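Local coordinates for protein RNA polymerase II subunit B1 CTD phosphatase RTR1 (Saccharomyces cerevisiae, PDB 5C2Y) that dephosphorylates the C-terminal domain of the largest RNA polymerase II subunit and regulates the polymerase as its phosphorylation pattern changes during transcription, at residues A[17-31]-A[137-150]. Numbering follows the deposited sequence.
Sequences LIPFQKHRQLSMHEA and LFARTGVHLFEDPE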
loop_
_atom_site.group_PDB
_atom_site.type_symbol
_atom_site.label_atom_id
_atom_site.label_comp_id
_atom_site.label_asym_id
_atom_site.label_seq_id
_atom_site.Cartn_x
_atom_site.Cartn_y
_atom_site.Cartn_z
ATOM N N LEU A 17 13.592 -4.839 -8.645
ATOM C CA LEU A 17 14.801 -4.380 -7.993
ATOM C C LEU A 17 16.073 -4.915 -8.631
ATOM O O LEU A 17 17.128 -4.289 -8.514
ATOM C CB LEU A 17 14.773 -4.764 -6.518
ATOM C CG LEU A 17 13.632 -4.161 -5.716
ATOM C CD1 LEU A 17 13.773 -4.543 -4.248
ATOM C CD2 LEU A 17 13.626 -2.650 -5.916
ATOM N N ILE A 18 15.975 -6.068 -9.287
ATOM C CA ILE A 18 17.138 -6.721 -9.892
ATOM C C ILE A 18 18.074 -5.785 -10.690
ATOM O O ILE A 18 19.288 -5.783 -10.462
ATOM C CB ILE A 18 16.699 -7.876 -10.822
ATOM C CG1 ILE A 18 16.256 -9.089 -10.011
ATOM C CG2 ILE A 18 17.833 -8.277 -11.755
ATOM C CD1 ILE A 18 15.781 -10.237 -10.887
ATOM N N PRO A 19 17.525 -4.968 -11.607
ATOM C CA PRO A 19 18.479 -4.267 -12.475
ATOM C C PRO A 19 19.235 -3.097 -11.842
ATOM O O PRO A 19 19.882 -2.359 -12.581
ATOM C CB PRO A 19 17.590 -3.746 -13.607
ATOM C CG PRO A 19 16.303 -4.532 -13.496
ATOM C CD PRO A 19 16.135 -4.743 -12.043
ATOM N N PHE A 20 19.158 -2.898 -10.532
ATOM C CA PHE A 20 19.816 -1.734 -9.944
ATOM C C PHE A 20 20.596 -2.074 -8.674
ATOM O O PHE A 20 20.794 -1.214 -7.806
ATOM C CB PHE A 20 18.801 -0.633 -9.629
ATOM C CG PHE A 20 17.797 -0.385 -10.727
ATOM C CD1 PHE A 20 18.063 0.521 -11.743
ATOM C CD2 PHE A 20 16.570 -1.038 -10.722
ATOM C CE1 PHE A 20 17.131 0.762 -12.732
ATOM C CE2 PHE A 20 15.638 -0.798 -11.713
ATOM C CZ PHE A 20 15.917 0.105 -12.715
ATOM N N GLN A 21 21.046 -3.323 -8.579
ATOM C CA GLN A 21 21.904 -3.756 -7.479
ATOM C C GLN A 21 23.371 -3.416 -7.757
ATOM O O GLN A 21 24.286 -4.002 -7.166
ATOM C CB GLN A 21 21.745 -5.250 -7.246
ATOM C CG GLN A 21 20.301 -5.685 -7.150
ATOM C CD GLN A 21 19.631 -5.182 -5.890
ATOM O OE1 GLN A 21 20.149 -5.361 -4.785
ATOM N NE2 GLN A 21 18.475 -4.538 -6.048
ATOM N N LYS A 22 23.575 -2.465 -8.659
ATOM C CA LYS A 22 24.898 -1.976 -9.013
ATOM C C LYS A 22 25.294 -0.789 -8.136
ATOM O O LYS A 22 26.442 -0.671 -7.729
ATOM C CB LYS A 22 24.936 -1.576 -10.495
ATOM C CG LYS A 22 26.282 -1.053 -10.982
ATOM C CD LYS A 22 27.373 -2.111 -10.827
ATOM C CE LYS A 22 28.653 -1.713 -11.571
ATOM N NZ LYS A 22 29.244 -0.459 -11.025
ATOM N N HIS A 23 24.349 0.098 -7.851
ATOM C CA HIS A 23 24.686 1.282 -7.075
ATOM C C HIS A 23 23.787 1.489 -5.863
ATOM O O HIS A 23 22.638 1.074 -5.850
ATOM C CB HIS A 23 24.636 2.523 -7.964
ATOM C CG HIS A 23 25.735 2.586 -8.980
ATOM N ND1 HIS A 23 27.044 2.872 -8.647
ATOM C CD2 HIS A 23 25.720 2.407 -10.323
ATOM C CE1 HIS A 23 27.785 2.865 -9.741
ATOM N NE2 HIS A 23 27.009 2.584 -10.771
ATOM N N ARG A 24 24.336 2.129 -4.838
ATOM C CA ARG A 24 23.555 2.558 -3.696
ATOM C C ARG A 24 22.595 3.664 -4.122
ATOM O O ARG A 24 21.442 3.705 -3.677
ATOM C CB ARG A 24 24.466 3.055 -2.566
ATOM C CG ARG A 24 24.854 1.982 -1.559
ATOM C CD ARG A 24 25.633 2.530 -0.363
ATOM N NE ARG A 24 24.814 3.340 0.528
ATOM C CZ ARG A 24 24.870 4.667 0.590
ATOM N NH1 ARG A 24 25.716 5.338 -0.190
ATOM N NH2 ARG A 24 24.085 5.325 1.440
ATOM N N GLN A 25 23.071 4.554 -4.992
ATOM C CA GLN A 25 22.336 5.768 -5.332
ATOM C C GLN A 25 21.652 5.741 -6.698
ATOM O O GLN A 25 22.315 5.781 -7.744
ATOM C CB GLN A 25 23.268 6.962 -5.275
ATOM C CG GLN A 25 22.598 8.261 -5.581
ATOM C CD GLN A 25 21.567 8.597 -4.559
ATOM O OE1 GLN A 25 21.847 8.575 -3.360
ATOM N NE2 GLN A 25 20.354 8.902 -5.014
ATOM N N LEU A 26 20.317 5.716 -6.667
ATOM C CA LEU A 26 19.479 5.695 -7.862
ATOM C C LEU A 26 19.332 7.057 -8.536
ATOM O O LEU A 26 19.282 8.084 -7.875
ATOM C CB LEU A 26 18.080 5.180 -7.521
ATOM C CG LEU A 26 17.856 3.733 -7.108
ATOM C CD1 LEU A 26 16.445 3.608 -6.588
ATOM C CD2 LEU A 26 18.100 2.777 -8.255
ATOM N N SER A 27 19.234 7.049 -9.861
ATOM C CA SER A 27 18.786 8.216 -10.615
ATOM C C SER A 27 17.285 8.458 -10.438
ATOM O O SER A 27 16.532 7.533 -10.096
ATOM C CB SER A 27 19.081 8.019 -12.082
ATOM O OG SER A 27 18.203 7.023 -12.587
ATOM N N MET A 28 16.838 9.683 -10.707
ATOM C CA MET A 28 15.406 9.989 -10.642
ATOM C C MET A 28 14.582 9.100 -11.549
ATOM O O MET A 28 13.494 8.660 -11.178
ATOM C CB MET A 28 15.150 11.429 -11.018
ATOM C CG MET A 28 15.805 12.403 -10.113
ATOM S SD MET A 28 15.035 13.976 -10.435
ATOM C CE MET A 28 15.652 14.938 -9.046
ATOM N N HIS A 29 15.111 8.853 -12.745
ATOM C CA HIS A 29 14.511 7.933 -13.695
ATOM C C HIS A 29 14.443 6.494 -13.205
ATOM O O HIS A 29 13.446 5.805 -13.444
ATOM C CB HIS A 29 15.283 7.951 -15.000
ATOM C CG HIS A 29 14.881 6.863 -15.943
ATOM N ND1 HIS A 29 13.882 7.018 -16.881
ATOM C CD2 HIS A 29 15.339 5.595 -16.092
ATOM C CE1 HIS A 29 13.747 5.897 -17.569
ATOM N NE2 HIS A 29 14.611 5.016 -17.105
ATOM N N GLU A 30 15.514 6.020 -12.566
ATOM C CA GLU A 30 15.537 4.648 -12.038
ATOM C C GLU A 30 14.489 4.428 -10.957
ATOM O O GLU A 30 13.787 3.413 -10.947
ATOM C CB GLU A 30 16.915 4.307 -11.478
ATOM C CG GLU A 30 17.940 4.001 -12.538
ATOM C CD GLU A 30 19.326 3.824 -11.973
ATOM O OE1 GLU A 30 19.748 4.682 -11.165
ATOM O OE2 GLU A 30 19.993 2.828 -12.331
ATOM N N ALA A 31 14.408 5.368 -10.025
ATOM C CA ALA A 31 13.393 5.288 -8.998
ATOM C C ALA A 31 12.038 5.170 -9.681
ATOM O O ALA A 31 11.214 4.336 -9.297
ATOM C CB ALA A 31 13.444 6.490 -8.101
ATOM N N LEU A 137 11.773 8.442 -3.657
ATOM C CA LEU A 137 12.416 7.148 -3.597
ATOM C C LEU A 137 13.899 7.203 -3.941
ATOM O O LEU A 137 14.710 6.584 -3.256
ATOM C CB LEU A 137 11.701 6.175 -4.526
ATOM C CG LEU A 137 12.426 4.863 -4.769
ATOM C CD1 LEU A 137 12.614 4.121 -3.456
ATOM C CD2 LEU A 137 11.628 4.042 -5.782
ATOM N N PHE A 138 14.254 7.948 -4.983
ATOM C CA PHE A 138 15.640 8.018 -5.419
ATOM C C PHE A 138 16.531 8.630 -4.331
ATOM O O PHE A 138 17.720 8.313 -4.245
ATOM C CB PHE A 138 15.753 8.813 -6.726
ATOM C CG PHE A 138 15.867 10.300 -6.535
ATOM C CD1 PHE A 138 14.780 11.043 -6.106
ATOM C CD2 PHE A 138 17.060 10.959 -6.814
ATOM C CE1 PHE A 138 14.879 12.426 -5.935
ATOM C CE2 PHE A 138 17.170 12.341 -6.646
ATOM C CZ PHE A 138 16.076 13.070 -6.201
ATOM N N ALA A 139 15.944 9.495 -3.505
ATOM C CA ALA A 139 16.627 10.073 -2.349
ATOM C C ALA A 139 16.860 9.061 -1.208
ATOM O O ALA A 139 17.681 9.284 -0.327
ATOM C CB ALA A 139 15.841 11.261 -1.838
ATOM N N ARG A 140 16.141 7.947 -1.226
ATOM C CA ARG A 140 16.300 6.931 -0.192
ATOM C C ARG A 140 17.401 5.962 -0.562
ATOM O O ARG A 140 17.132 4.782 -0.842
ATOM C CB ARG A 140 14.987 6.179 0.018
ATOM C CG ARG A 140 13.797 7.105 0.168
ATOM C CD ARG A 140 12.491 6.344 0.195
ATOM N NE ARG A 140 11.381 7.277 0.347
ATOM C CZ ARG A 140 10.147 6.931 0.687
ATOM N NH1 ARG A 140 9.850 5.655 0.901
ATOM N NH2 ARG A 140 9.212 7.867 0.818
ATOM N N THR A 141 18.633 6.470 -0.565
ATOM C CA THR A 141 19.797 5.695 -0.979
ATOM C C THR A 141 19.869 4.321 -0.344
ATOM O O THR A 141 19.782 4.183 0.875
ATOM C CB THR A 141 21.106 6.402 -0.641
ATOM O OG1 THR A 141 21.048 7.774 -1.047
ATOM C CG2 THR A 141 22.247 5.711 -1.351
ATOM N N GLY A 142 20.027 3.302 -1.177
ATOM C CA GLY A 142 20.223 1.964 -0.676
ATOM C C GLY A 142 19.002 1.136 -0.338
ATOM O O GLY A 142 19.140 -0.085 -0.237
ATOM N N VAL A 143 17.820 1.746 -0.182
ATOM C CA VAL A 143 16.636 0.978 0.257
ATOM C C VAL A 143 16.191 -0.087 -0.729
ATOM O O VAL A 143 15.253 -0.818 -0.449
ATOM C CB VAL A 143 15.382 1.854 0.522
ATOM C CG1 VAL A 143 15.675 2.956 1.532
ATOM C CG2 VAL A 143 14.816 2.402 -0.777
ATOM N N HIS A 144 16.858 -0.177 -1.875
ATOM C CA HIS A 144 16.474 -1.126 -2.912
ATOM C C HIS A 144 17.453 -2.291 -2.991
ATOM O O HIS A 144 17.239 -3.246 -3.746
ATOM C CB HIS A 144 16.407 -0.424 -4.259
ATOM C CG HIS A 144 17.725 0.111 -4.708
ATOM N ND1 HIS A 144 18.186 1.359 -4.342
ATOM C CD2 HIS A 144 18.700 -0.443 -5.465
ATOM C CE1 HIS A 144 19.380 1.554 -4.873
ATOM N NE2 HIS A 144 19.712 0.477 -5.558
ATOM N N LEU A 145 18.522 -2.203 -2.204
ATOM C CA LEU A 145 19.598 -3.190 -2.235
ATOM C C LEU A 145 19.269 -4.441 -1.424
ATOM O O LEU A 145 18.900 -4.358 -0.242
ATOM C CB LEU A 145 20.896 -2.560 -1.730
ATOM C CG LEU A 145 21.444 -1.438 -2.617
ATOM C CD1 LEU A 145 22.553 -0.667 -1.920
ATOM C CD2 LEU A 145 21.913 -1.989 -3.964
ATOM N N PHE A 146 19.416 -5.591 -2.084
ATOM C CA PHE A 146 19.148 -6.905 -1.496
ATOM C C PHE A 146 19.979 -7.147 -0.253
ATOM O O PHE A 146 19.439 -7.380 0.816
ATOM C CB PHE A 146 19.412 -8.016 -2.509
ATOM C CG PHE A 146 18.447 -8.031 -3.645
ATOM C CD1 PHE A 146 17.325 -7.223 -3.621
ATOM C CD2 PHE A 146 18.658 -8.856 -4.736
ATOM C CE1 PHE A 146 16.434 -7.233 -4.664
ATOM C CE2 PHE A 146 17.763 -8.877 -5.792
ATOM C CZ PHE A 146 16.645 -8.064 -5.755
ATOM N N GLU A 147 21.293 -7.094 -0.398
ATOM C CA GLU A 147 22.197 -7.202 0.727
ATOM C C GLU A 147 22.539 -5.776 1.129
ATOM O O GLU A 147 23.591 -5.244 0.788
ATOM C CB GLU A 147 23.417 -8.051 0.356
ATOM C CG GLU A 147 23.038 -9.504 0.150
ATOM C CD GLU A 147 22.196 -9.741 -1.090
ATOM O OE1 GLU A 147 22.417 -9.063 -2.120
ATOM O OE2 GLU A 147 21.303 -10.607 -1.021
ATOM N N ASP A 148 21.612 -5.152 1.851
ATOM C CA ASP A 148 21.696 -3.745 2.207
ATOM C C ASP A 148 22.620 -3.591 3.419
ATOM O O ASP A 148 22.337 -4.129 4.496
ATOM C CB ASP A 148 20.281 -3.207 2.497
ATOM C CG ASP A 148 20.220 -1.694 2.612
ATOM O OD1 ASP A 148 21.277 -1.014 2.523
ATOM O OD2 ASP A 148 19.077 -1.196 2.763
ATOM N N PRO A 149 23.751 -2.886 3.240
ATOM C CA PRO A 149 24.641 -2.569 4.362
ATOM C C PRO A 149 23.937 -1.774 5.474
ATOM O O PRO A 149 24.458 -1.666 6.583
ATOM C CB PRO A 149 25.751 -1.732 3.704
ATOM C CG PRO A 149 25.190 -1.325 2.340
ATOM C CD PRO A 149 24.301 -2.440 1.947
ATOM N N GLU A 150 22.765 -1.225 5.176
ATOM C CA GLU A 150 22.036 -0.427 6.140
ATOM C C GLU A 150 20.635 -0.998 6.294
ATOM O O GLU A 150 19.700 -0.287 6.665
ATOM C CB GLU A 150 21.977 1.036 5.694
ATOM C CG GLU A 150 23.283 1.572 5.135
ATOM C CD GLU A 150 23.201 3.040 4.757
ATOM O OE1 GLU A 150 22.088 3.612 4.805
ATOM O OE2 GLU A 150 24.249 3.621 4.400
#
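With CG lying between its backbone N and carbonyl carbon (chi1 63°), His144 sends its imidazole in among the carbonyl oxygens of Phe20, His23 and Arg24, while Gln21, bent at chi2 (-69°), folds its amide back over the Phe146 ring. His144 NE2 donates to His23 O at 3.0 Å, nearly in line with that C=O, and more weakly to Phe20 O; Leu26 covers one face of the imidazole by a CH-pi contact and Leu145 the other, so a flat ring that can also donate fits this buried slot. An amide suits position 21 because it carries acceptor and donor side by side: Gln21 OE1 takes Phe146 N in an almost straight 2.8 Å bond, and NE2 gives to His144 O at 2.9 Å and to Leu17 O. Its CD sits over the ring centre of Phe146, the planes 23° apart. Gly142, whose positive phi in the type II turn Arg140-Val143 suits glycine, gives its N-H to Arg24 O, and Gln25 OE1 accepts from Thr141 OG1 (2.6 Å). Thr141 turns its methyl CG2 over the Arg24 guanidinium, whose NH2 makes a long salt bridge to Glu150 OE2 (3.4 Å). Met28 lays CG over the Phe138 ring, and small Ala31 lets the Phe138 backbone come close. The contact joins the linker after helix 9-17 and the first turn of helix 28-42 to the loop between helices 119-129 and 151-157.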